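Long-range contacts in putative S-adenosyl-L-methionine-dependent Methyltransferase (Methanococcus maripaludis, PDB 3DLC), which binds S-adenosylmethionine and probably transfers its methyl group to a substrate that is not firmly known, possibly a sterol-like one: residues L190-Y198 / I209-E217; F9-D18 / F74-N85. All blocks are in the same frame, centred on the assembly; numbering follows the deposited sequence. Where two conformers were deposited one is given.

Contact 1: residues L190-Y198 / I209-E217; sequences LDEIGISSY and IIISKTDQE. Unlike the reference sequence in segment 190-198: Ile195 (reference Val).
Ile209 meets Leu190 at the start of this contact, its CG2 branch lying 3.9 Å from Leu190 CD1. One residue on, Ile210 takes part through its backbone: its O receives a CA-H...O contact from Tyr198 CA at 3.3 Å. Ile211 forms an antiparallel non-hydrogen-bonded pair with Tyr198 in the terminal beta hairpin. Its CD1 runs tip to tip against Leu190 CD2, while Ile195, modelled in two conformers, lies across the Ile211 side chain at about a right angle in the one described. Leu190 CD1 also sits over one face of the Tyr198 ring, near its rim, and the Tyr198 OH is tied to Asp191 OD1 at 2.6 Å. Next along, Ser212 N donates to Ser197 O (3.1 Å, 169° at the hydrogen), and a water bridges Ser212 O to Ser197 N. Farther on, Thr214 CG2 rests on Ser197 CB at 3.9 Å, and Glu217 N donates to Ser196 OG at 3.1 Å. A second water joins the Glu217 carboxylate to the O of Gly194, whose positive phi closes helix 180-193 in a Schellman motif. Strand 206-211 lies between strands 142-148 and 198-203, Ile211 bonding through its backbone to Thr144, while Phe131 and Tyr135 of helix 127-137 pack against Leu190, Ile195 and Ile211.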
loop_
_atom_site.group_PDB
_atom_site.type_symbol
_atom_site.label_atom_id
_atom_site.label_comp_id
_atom_site.label_asym_id
_atom_site.label_seq_id
_atom_site.Cartn_x
_atom_site.Cartn_y
_atom_site.Cartn_z
ATOM N N LEU A 190 -2.463 -1.932 -16.830
ATOM C CA LEU A 190 -3.756 -1.264 -16.804
ATOM C C LEU A 190 -4.335 -1.202 -18.208
ATOM O O LEU A 190 -5.547 -1.311 -18.396
ATOM C CB LEU A 190 -3.633 0.143 -16.202
ATOM C CG LEU A 190 -3.136 0.187 -14.737
ATOM C CD1 LEU A 190 -3.312 1.600 -14.222
ATOM C CD2 LEU A 190 -3.856 -0.818 -13.805
ATOM N N ASP A 191 -3.476 -1.030 -19.207
ATOM C CA ASP A 191 -3.948 -0.934 -20.589
ATOM C C ASP A 191 -4.485 -2.276 -21.072
ATOM O O ASP A 191 -5.458 -2.311 -21.831
ATOM C CB ASP A 191 -2.853 -0.379 -21.479
ATOM C CG ASP A 191 -2.529 1.080 -21.183
ATOM O OD1 ASP A 191 -3.304 1.770 -20.479
ATOM O OD2 ASP A 191 -1.491 1.530 -21.687
ATOM N N GLU A 192 -3.880 -3.378 -20.644
ATOM C CA GLU A 192 -4.400 -4.709 -21.028
ATOM C C GLU A 192 -5.780 -4.918 -20.402
ATOM O O GLU A 192 -6.659 -5.535 -21.033
ATOM C CB GLU A 192 -3.445 -5.818 -20.620
ATOM C CG GLU A 192 -3.934 -7.246 -20.990
ATOM C CD GLU A 192 -4.918 -7.940 -20.005
ATOM O OE1 GLU A 192 -4.780 -7.816 -18.781
ATOM O OE2 GLU A 192 -5.827 -8.709 -20.465
ATOM N N ILE A 193 -6.015 -4.434 -19.190
ATOM C CA ILE A 193 -7.328 -4.528 -18.541
ATOM C C ILE A 193 -8.338 -3.654 -19.240
ATOM O O ILE A 193 -9.516 -3.981 -19.314
ATOM C CB ILE A 193 -7.228 -4.210 -17.035
ATOM C CG1 ILE A 193 -6.372 -5.275 -16.344
ATOM C CG2 ILE A 193 -8.624 -4.136 -16.396
ATOM C CD1 ILE A 193 -5.916 -4.876 -14.937
ATOM N N GLY A 194 -7.875 -2.523 -19.741
ATOM C CA GLY A 194 -8.708 -1.577 -20.478
ATOM C C GLY A 194 -9.243 -0.394 -19.710
ATOM O O GLY A 194 -10.193 0.249 -20.115
ATOM N N ILE A 195 -8.577 -0.072 -18.606
ATOM C CA ILE A 195 -8.960 1.006 -17.702
ATOM C C ILE A 195 -9.052 2.319 -18.470
ATOM O O ILE A 195 -8.092 2.731 -19.117
ATOM C CB ILE A 195 -7.896 1.154 -16.559
ATOM C CG1 ILE A 195 -7.787 -0.138 -15.720
ATOM C CG2 ILE A 195 -8.210 2.349 -15.672
ATOM C CD1 ILE A 195 -9.091 -0.656 -15.183
ATOM N N SER A 196 -10.193 2.994 -18.369
ATOM C CA SER A 196 -10.422 4.238 -19.140
ATOM C C SER A 196 -9.716 5.470 -18.609
ATOM O O SER A 196 -9.428 6.384 -19.359
ATOM C CB SER A 196 -11.935 4.555 -19.185
ATOM O OG SER A 196 -12.681 3.581 -19.905
ATOM N N SER A 197 -9.542 5.518 -17.284
ATOM C CA SER A 197 -9.014 6.712 -16.606
ATOM C C SER A 197 -8.047 6.353 -15.497
ATOM O O SER A 197 -8.404 5.706 -14.547
ATOM C CB SER A 197 -10.192 7.479 -16.007
ATOM O OG SER A 197 -9.770 8.668 -15.388
ATOM N N TYR A 198 -6.815 6.830 -15.645
ATOM C CA TYR A 198 -5.804 6.691 -14.585
ATOM C C TYR A 198 -4.683 7.694 -14.768
ATOM O O TYR A 198 -4.488 8.266 -15.843
ATOM C CB TYR A 198 -5.226 5.246 -14.519
ATOM C CG TYR A 198 -4.401 4.802 -15.725
ATOM C CD1 TYR A 198 -3.124 5.272 -15.938
ATOM C CD2 TYR A 198 -4.882 3.884 -16.624
ATOM C CE1 TYR A 198 -2.361 4.850 -17.032
ATOM C CE2 TYR A 198 -4.140 3.468 -17.723
ATOM C CZ TYR A 198 -2.869 3.931 -17.908
ATOM O OH TYR A 198 -2.105 3.588 -19.006
ATOM N N ILE A 209 0.187 4.579 -8.433
ATOM C CA ILE A 209 -0.814 4.241 -9.432
ATOM C C ILE A 209 -2.160 4.724 -8.932
ATOM O O ILE A 209 -2.634 4.290 -7.882
ATOM C CB ILE A 209 -0.819 2.724 -9.662
ATOM C CG1 ILE A 209 0.541 2.223 -10.175
ATOM C CG2 ILE A 209 -1.960 2.329 -10.594
ATOM C CD1 ILE A 209 0.760 0.715 -9.985
ATOM N N ILE A 210 -2.772 5.610 -9.717
ATOM C CA ILE A 210 -3.995 6.312 -9.328
ATOM C C ILE A 210 -5.093 6.078 -10.362
ATOM O O ILE A 210 -5.226 6.782 -11.379
ATOM C CB ILE A 210 -3.716 7.830 -9.190
ATOM C CG1 ILE A 210 -2.588 8.065 -8.188
ATOM C CG2 ILE A 210 -4.984 8.585 -8.782
ATOM C CD1 ILE A 210 -2.082 9.488 -8.087
ATOM N N ILE A 211 -5.867 5.039 -10.111
ATOM C CA ILE A 211 -6.966 4.647 -10.969
ATOM C C ILE A 211 -8.212 5.377 -10.508
ATOM O O ILE A 211 -8.476 5.490 -9.324
ATOM C CB ILE A 211 -7.186 3.129 -10.888
ATOM C CG1 ILE A 211 -5.954 2.387 -11.440
ATOM C CG2 ILE A 211 -8.464 2.709 -11.625
ATOM C CD1 ILE A 211 -5.838 0.935 -10.958
ATOM N N SER A 212 -9.014 5.804 -11.478
ATOM C CA SER A 212 -10.329 6.362 -11.228
ATOM C C SER A 212 -11.355 5.475 -11.861
ATOM O O SER A 212 -11.347 5.342 -13.064
ATOM C CB SER A 212 -10.490 7.712 -11.889
ATOM O OG SER A 212 -9.708 8.680 -11.268
ATOM N N LYS A 213 -12.298 4.924 -11.123
ATOM C CA LYS A 213 -13.315 4.125 -11.747
ATOM C C LYS A 213 -14.391 5.023 -12.259
ATOM O O LYS A 213 -15.026 5.770 -11.528
ATOM C CB LYS A 213 -13.906 3.094 -10.784
ATOM C CG LYS A 213 -15.008 2.276 -11.465
ATOM C CD LYS A 213 -15.705 1.199 -10.634
ATOM C CE LYS A 213 -15.040 -0.100 -10.742
ATOM N NZ LYS A 213 -15.647 -1.241 -10.001
ATOM N N THR A 214 -14.611 4.938 -13.543
ATOM C CA THR A 214 -15.566 5.788 -14.202
ATOM C C THR A 214 -16.299 4.993 -15.257
ATOM O O THR A 214 -15.842 3.962 -15.702
ATOM C CB THR A 214 -14.833 7.016 -14.797
ATOM O OG1 THR A 214 -15.755 8.078 -15.063
ATOM C CG2 THR A 214 -13.979 6.664 -16.048
ATOM N N ASP A 215 -17.439 5.506 -15.687
ATOM C CA ASP A 215 -18.224 4.865 -16.744
ATOM C C ASP A 215 -17.321 4.744 -17.980
ATOM O O ASP A 215 -16.772 5.732 -18.453
ATOM C CB ASP A 215 -19.475 5.661 -17.042
ATOM C CG ASP A 215 -20.511 5.608 -15.917
ATOM O OD1 ASP A 215 -20.490 4.662 -15.084
ATOM O OD2 ASP A 215 -21.357 6.524 -15.878
ATOM N N GLN A 216 -17.160 3.534 -18.470
ATOM C CA GLN A 216 -16.143 3.267 -19.451
ATOM C C GLN A 216 -16.366 3.879 -20.818
ATOM O O GLN A 216 -17.487 4.114 -21.271
ATOM C CB GLN A 216 -15.848 1.794 -19.581
ATOM C CG GLN A 216 -16.884 0.968 -20.269
ATOM C CD GLN A 216 -16.394 -0.451 -20.422
ATOM O OE1 GLN A 216 -15.859 -1.037 -19.459
ATOM N NE2 GLN A 216 -16.526 -1.025 -21.614
ATOM N N GLU A 217 -15.267 4.058 -21.531
ATOM C CA GLU A 217 -15.308 4.709 -22.832
ATOM C C GLU A 217 -15.825 3.825 -23.951
ATOM O O GLU A 217 -16.352 4.347 -24.930
ATOM C CB GLU A 217 -13.927 5.279 -23.194
ATOM C CG GLU A 217 -12.851 4.255 -23.325
ATOM C CD GLU A 217 -11.487 4.887 -23.343
ATOM O OE1 GLU A 217 -11.308 5.967 -23.965
ATOM O OE2 GLU A 217 -10.573 4.298 -22.759
HETATM O O HOH W 1 -10.865 1.586 -22.442
HETATM O O HOH W 2 -11.473 4.088 -15.442
#

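Contact 2: residues F9-D18 / F74-N85; sequences FDKKGAKNMD and FSKHMNEIALKN. With SAM (S-adenosylmethionine), chain C; GOL (glycerol), chain E.
Phe9 and Phe74 come together beside the cofactor in a class I, Rossmann-like methyltransferase fold, where helix 11-22 lies across helix 76-88, the helix that follows strand 66-73. The axes of 11-18 and 76-85 approach to 8.5 Å and cross at -42°. Between them the packing is close: Ala14 CB packs against both Ile81 CD1, at 3.6 Å, and the selenium of Met78, at 3.8 Å; Met78 and Met17 are both selenomethionines. Met78 bends at chi2 (-66°), which brings its CE against Met17 CB and the ribose O3' of S-adenosylmethionine. Phe9 lays one ring face over ribose C2', and its CD2 reaches the edge of the Phe74 ring, the two planes 57° apart. Phe74 is sandwiched, with adenine C5 centred over one face and a glycerol, probably from the crystallisation liquor, over the other. Were Phe74 an alanine, the adenine would probably lose its aromatic cover and Phe9 CD2 the ring edge it packs on. At the far end the buried Asn85 is also firmly held: ND2 donates to Asp18 OD1 from above the carboxylate plane, Lys22 holds Asp18 OD2 and Asn85 OD1, and Pro54 O takes a second bond from Asn85 ND2. The solvent side is looser. His77 turns one ring face to Lys11 N, 3.5 Å from His77 CG, while the extended Lys11 chain leads its amine away from the contact. Where the two segments begin, Ser75 OG does double duty: as N-cap it accepts from Met78 N at 3.1 Å, and it donates to Phe9 O at 2.7 Å, in the carbonyl plane.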
loop_
_atom_site.group_PDB
_atom_site.type_symbol
_atom_site.label_atom_id
_atom_site.label_comp_id
_atom_site.label_asym_id
_atom_site.label_seq_id
_atom_site.Cartn_x
_atom_site.Cartn_y
_atom_site.Cartn_z
ATOM N N PHE A 9 8.149 -12.162 4.726
ATOM C CA PHE A 9 6.853 -11.924 5.369
ATOM C C PHE A 9 6.475 -12.928 6.441
ATOM O O PHE A 9 5.316 -13.037 6.854
ATOM C CB PHE A 9 5.714 -11.728 4.340
ATOM C CG PHE A 9 6.140 -10.946 3.117
ATOM C CD1 PHE A 9 6.724 -9.702 3.254
ATOM C CD2 PHE A 9 5.920 -11.442 1.855
ATOM C CE1 PHE A 9 7.122 -8.964 2.144
ATOM C CE2 PHE A 9 6.308 -10.706 0.716
ATOM C CZ PHE A 9 6.901 -9.489 0.879
ATOM N N ASP A 10 7.487 -13.651 6.895
ATOM C CA ASP A 10 7.322 -14.612 7.998
ATOM C C ASP A 10 7.390 -13.900 9.345
ATOM O O ASP A 10 7.370 -12.685 9.414
ATOM C CB ASP A 10 8.309 -15.777 7.877
ATOM C CG ASP A 10 9.775 -15.386 8.036
ATOM O OD1 ASP A 10 10.079 -14.193 8.262
ATOM O OD2 ASP A 10 10.624 -16.321 7.968
ATOM N N LYS A 11 7.430 -14.654 10.434
ATOM C CA LYS A 11 7.405 -14.014 11.737
ATOM C C LYS A 11 8.588 -13.078 11.952
ATOM O O LYS A 11 8.434 -11.942 12.401
ATOM C CB LYS A 11 7.353 -15.060 12.833
ATOM C CG LYS A 11 7.192 -14.467 14.209
ATOM C CD LYS A 11 6.977 -15.482 15.319
ATOM C CE LYS A 11 6.659 -14.723 16.621
ATOM N NZ LYS A 11 6.403 -15.606 17.787
ATOM N N LYS A 12 9.782 -13.546 11.620
ATOM C CA LYS A 12 10.952 -12.702 11.761
ATOM C C LYS A 12 10.917 -11.486 10.847
ATOM O O LYS A 12 11.306 -10.376 11.239
ATOM C CB LYS A 12 12.172 -13.546 11.487
ATOM C CG LYS A 12 12.500 -14.543 12.573
ATOM C CD LYS A 12 13.610 -15.461 12.240
ATOM C CE LYS A 12 13.955 -16.282 13.468
ATOM N NZ LYS A 12 15.104 -17.109 13.211
ATOM N N GLY A 13 10.457 -11.679 9.620
ATOM C CA GLY A 13 10.373 -10.574 8.690
ATOM C C GLY A 13 9.346 -9.545 9.106
ATOM O O GLY A 13 9.545 -8.341 8.932
ATOM N N ALA A 14 8.237 -10.018 9.665
ATOM C CA ALA A 14 7.184 -9.124 10.152
ATOM C C ALA A 14 7.736 -8.248 11.278
ATOM O O ALA A 14 7.453 -7.052 11.365
ATOM C CB ALA A 14 5.976 -9.940 10.643
ATOM N N LYS A 15 8.521 -8.855 12.166
ATOM C CA LYS A 15 9.157 -8.111 13.251
ATOM C C LYS A 15 10.083 -7.019 12.689
ATOM O O LYS A 15 10.108 -5.898 13.189
ATOM C CB LYS A 15 9.924 -9.085 14.161
ATOM C CG LYS A 15 10.701 -8.417 15.297
ATOM C CD LYS A 15 11.412 -9.467 16.181
ATOM C CE LYS A 15 12.227 -8.846 17.321
ATOM N NZ LYS A 15 13.446 -8.134 16.870
ATOM N N ASN A 16 10.861 -7.357 11.680
ATOM C CA ASN A 16 11.765 -6.359 11.081
ATOM C C ASN A 16 10.999 -5.200 10.465
ATOM O O ASN A 16 11.372 -4.044 10.637
ATOM C CB ASN A 16 12.626 -6.990 10.018
ATOM C CG ASN A 16 13.641 -7.932 10.563
ATOM O OD1 ASN A 16 13.880 -7.977 11.763
ATOM N ND2 ASN A 16 14.277 -8.669 9.687
HETATM N N MSE A 17 9.933 -5.521 9.735
HETATM C CA MSE A 17 9.117 -4.496 9.125
HETATM C C MSE A 17 8.480 -3.605 10.199
HETATM O O MSE A 17 8.438 -2.372 10.066
HETATM C CB MSE A 17 8.060 -5.115 8.242
HETATM C CG MSE A 17 7.224 -4.105 7.423
HETATM SE SE MSE A 17 8.203 -3.165 6.041
HETATM C CE MSE A 17 8.133 -1.370 6.780
ATOM N N ASP A 18 7.977 -4.229 11.261
ATOM C CA ASP A 18 7.358 -3.495 12.344
ATOM C C ASP A 18 8.377 -2.540 12.985
ATOM O O ASP A 18 8.091 -1.370 13.246
ATOM C CB ASP A 18 6.843 -4.472 13.393
ATOM C CG ASP A 18 6.065 -3.792 14.500
ATOM O OD1 ASP A 18 5.187 -2.960 14.207
ATOM O OD2 ASP A 18 6.298 -4.138 15.683
ATOM N N PHE A 74 -1.779 -10.759 3.300
ATOM C CA PHE A 74 -1.765 -12.200 3.144
ATOM C C PHE A 74 -0.898 -12.927 4.137
ATOM O O PHE A 74 -0.915 -14.160 4.147
ATOM C CB PHE A 74 -1.481 -12.633 1.671
ATOM C CG PHE A 74 -0.035 -12.611 1.221
ATOM C CD1 PHE A 74 0.967 -11.918 1.883
ATOM C CD2 PHE A 74 0.285 -13.290 0.061
ATOM C CE1 PHE A 74 2.269 -11.944 1.383
ATOM C CE2 PHE A 74 1.562 -13.303 -0.433
ATOM C CZ PHE A 74 2.568 -12.630 0.226
ATOM N N SER A 75 -0.201 -12.197 5.010
ATOM C CA SER A 75 0.683 -12.799 5.995
ATOM C C SER A 75 0.056 -12.787 7.374
ATOM O O SER A 75 -0.182 -11.715 7.963
ATOM C CB SER A 75 2.027 -12.071 6.038
ATOM O OG SER A 75 2.724 -12.477 7.199
ATOM N N LYS A 76 -0.235 -13.972 7.902
ATOM C CA LYS A 76 -0.759 -14.123 9.257
ATOM C C LYS A 76 0.156 -13.428 10.253
ATOM O O LYS A 76 -0.285 -12.874 11.235
ATOM C CB LYS A 76 -0.834 -15.620 9.626
ATOM C CG LYS A 76 -1.284 -15.889 11.038
ATOM C CD LYS A 76 -2.654 -15.408 11.265
ATOM C CE LYS A 76 -3.192 -15.828 12.628
ATOM N NZ LYS A 76 -4.606 -15.398 12.785
ATOM N N HIS A 77 1.469 -13.508 10.032
ATOM C CA HIS A 77 2.446 -12.913 10.957
ATOM C C HIS A 77 2.368 -11.395 10.973
ATOM O O HIS A 77 2.432 -10.776 12.035
ATOM C CB HIS A 77 3.843 -13.359 10.607
ATOM C CG HIS A 77 3.929 -14.815 10.522
ATOM N ND1 HIS A 77 3.800 -15.595 11.639
ATOM C CD2 HIS A 77 3.952 -15.651 9.465
ATOM C CE1 HIS A 77 3.826 -16.869 11.283
ATOM N NE2 HIS A 77 3.902 -16.927 9.964
HETATM N N MSE A 78 2.179 -10.809 9.801
HETATM C CA MSE A 78 1.975 -9.363 9.715
HETATM C C MSE A 78 0.683 -9.007 10.439
HETATM O O MSE A 78 0.624 -8.027 11.167
HETATM C CB MSE A 78 1.850 -8.900 8.270
HETATM C CG MSE A 78 3.120 -8.900 7.474
HETATM SE SE MSE A 78 4.344 -7.559 8.237
HETATM C CE MSE A 78 5.580 -7.755 6.867
ATOM N N ASN A 79 -0.363 -9.791 10.217
ATOM C CA ASN A 79 -1.669 -9.464 10.784
ATOM C C ASN A 79 -1.690 -9.546 12.300
ATOM O O ASN A 79 -2.371 -8.768 12.968
ATOM C CB ASN A 79 -2.777 -10.270 10.114
ATOM C CG ASN A 79 -3.000 -9.823 8.691
ATOM O OD1 ASN A 79 -2.775 -8.651 8.370
ATOM N ND2 ASN A 79 -3.440 -10.719 7.848
ATOM N N GLU A 80 -0.917 -10.479 12.851
ATOM C CA GLU A 80 -0.823 -10.593 14.313
ATOM C C GLU A 80 -0.204 -9.324 14.889
ATOM O O GLU A 80 -0.666 -8.786 15.912
ATOM C CB GLU A 80 -0.017 -11.828 14.726
ATOM C CG GLU A 80 -0.726 -13.152 14.443
ATOM C CD GLU A 80 0.175 -14.387 14.534
ATOM O OE1 GLU A 80 1.395 -14.252 14.736
ATOM O OE2 GLU A 80 -0.343 -15.509 14.384
ATOM N N ILE A 81 0.853 -8.835 14.252
ATOM C CA ILE A 81 1.502 -7.608 14.716
ATOM C C ILE A 81 0.556 -6.410 14.516
ATOM O O ILE A 81 0.470 -5.552 15.366
ATOM C CB ILE A 81 2.834 -7.368 14.010
ATOM C CG1 ILE A 81 3.842 -8.393 14.450
ATOM C CG2 ILE A 81 3.298 -5.944 14.249
ATOM C CD1 ILE A 81 5.194 -8.265 13.750
ATOM N N ALA A 82 -0.099 -6.353 13.361
ATOM C CA ALA A 82 -0.979 -5.218 13.061
ATOM C C ALA A 82 -2.100 -5.149 14.101
ATOM O O ALA A 82 -2.480 -4.077 14.550
ATOM C CB ALA A 82 -1.547 -5.321 11.640
ATOM N N LEU A 83 -2.651 -6.307 14.466
ATOM C CA LEU A 83 -3.718 -6.331 15.453
ATOM C C LEU A 83 -3.263 -5.699 16.770
ATOM O O LEU A 83 -3.978 -4.907 17.393
ATOM C CB LEU A 83 -4.226 -7.769 15.695
ATOM C CG LEU A 83 -5.059 -8.393 14.567
ATOM C CD1 LEU A 83 -5.134 -9.917 14.641
ATOM C CD2 LEU A 83 -6.463 -7.801 14.534
ATOM N N LYS A 84 -2.061 -6.058 17.196
ATOM C CA LYS A 84 -1.488 -5.516 18.413
ATOM C C LYS A 84 -1.275 -4.012 18.241
ATOM O O LYS A 84 -1.584 -3.226 19.135
ATOM C CB LYS A 84 -0.158 -6.175 18.772
ATOM C CG LYS A 84 0.468 -5.604 20.018
ATOM C CD LYS A 84 1.840 -6.196 20.350
ATOM C CE LYS A 84 2.361 -5.671 21.702
ATOM N NZ LYS A 84 2.753 -4.212 21.692
ATOM N N ASN A 85 -0.721 -3.587 17.100
ATOM C CA ASN A 85 -0.466 -2.169 16.883
ATOM C C ASN A 85 -1.734 -1.318 16.889
ATOM O O ASN A 85 -1.769 -0.223 17.478
ATOM C CB ASN A 85 0.297 -1.941 15.568
ATOM C CG ASN A 85 1.734 -2.411 15.634
ATOM O OD1 ASN A 85 2.297 -2.531 16.735
ATOM N ND2 ASN A 85 2.352 -2.652 14.484
HETATM N N SAM C . 2.270 -1.286 3.823
HETATM C CA SAM C . 3.223 -1.506 4.941
HETATM C C SAM C . 4.114 -0.305 5.101
HETATM O O SAM C . 4.217 0.489 4.163
HETATM O OXT SAM C . 4.752 -0.188 6.141
HETATM C CB SAM C . 4.010 -2.785 4.726
HETATM C CG SAM C . 4.895 -2.814 3.522
HETATM S SD SAM C . 5.733 -4.409 3.437
HETATM C CE SAM C . 7.171 -3.800 2.601
HETATM C "C5'" SAM C . 4.805 -5.337 2.105
HETATM C "C4'" SAM C . 3.521 -6.120 2.512
HETATM O "O4'" SAM C . 2.667 -6.629 1.436
HETATM C "C3'" SAM C . 3.779 -7.281 3.505
HETATM O "O3'" SAM C . 3.084 -7.013 4.684
HETATM C "C2'" SAM C . 3.229 -8.500 2.762
HETATM O "O2'" SAM C . 2.774 -9.576 3.552
HETATM C "C1'" SAM C . 2.141 -7.877 1.871
HETATM N N9 SAM C . 1.828 -8.661 0.665
HETATM C C8 SAM C . 2.722 -9.087 -0.289
HETATM N N7 SAM C . 2.077 -9.708 -1.304
HETATM C C5 SAM C . 0.745 -9.699 -0.981
HETATM C C6 SAM C . -0.392 -10.215 -1.608
HETATM N N6 SAM C . -0.374 -10.943 -2.739
HETATM N N1 SAM C . -1.584 -9.969 -1.022
HETATM C C2 SAM C . -1.672 -9.283 0.167
HETATM N N3 SAM C . -0.586 -8.818 0.848
HETATM C C4 SAM C . 0.579 -9.026 0.238
HETATM C C1 GOL E . 2.803 -15.966 1.660
HETATM O O1 GOL E . 3.072 -17.309 1.971
HETATM C C2 GOL E . 2.353 -15.308 2.944
HETATM O O2 GOL E . 1.335 -16.087 3.503
HETATM C C3 GOL E . 3.586 -15.263 3.821
HETATM O O3 GOL E . 3.260 -15.005 5.165
#

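In the fold
The two contacts lie on opposite sides of the chain's centre, their centres 32 Å apart, and share no helix or strand. Both are partly buried; in contact 1 the polar part lies toward the exposed tail, whereas contact 2 has buried polar groups too, at Ser75 and Asn85. Contact 2 joins two helices at the cofactor, and five of its residues line the S-adenosylmethionine pocket. Contact 1 belongs to the C-terminal hairpin, with the side chain of Ile209 about 14 Å from the cofactor; aliphatic branches fill its inside, and hydrogen bonds from backbone N-H groups and bridging waters tie its trailing end. Contact 1 has a Schellman motif at the C-terminal end of helix 180-193, contact 2 has N-caps.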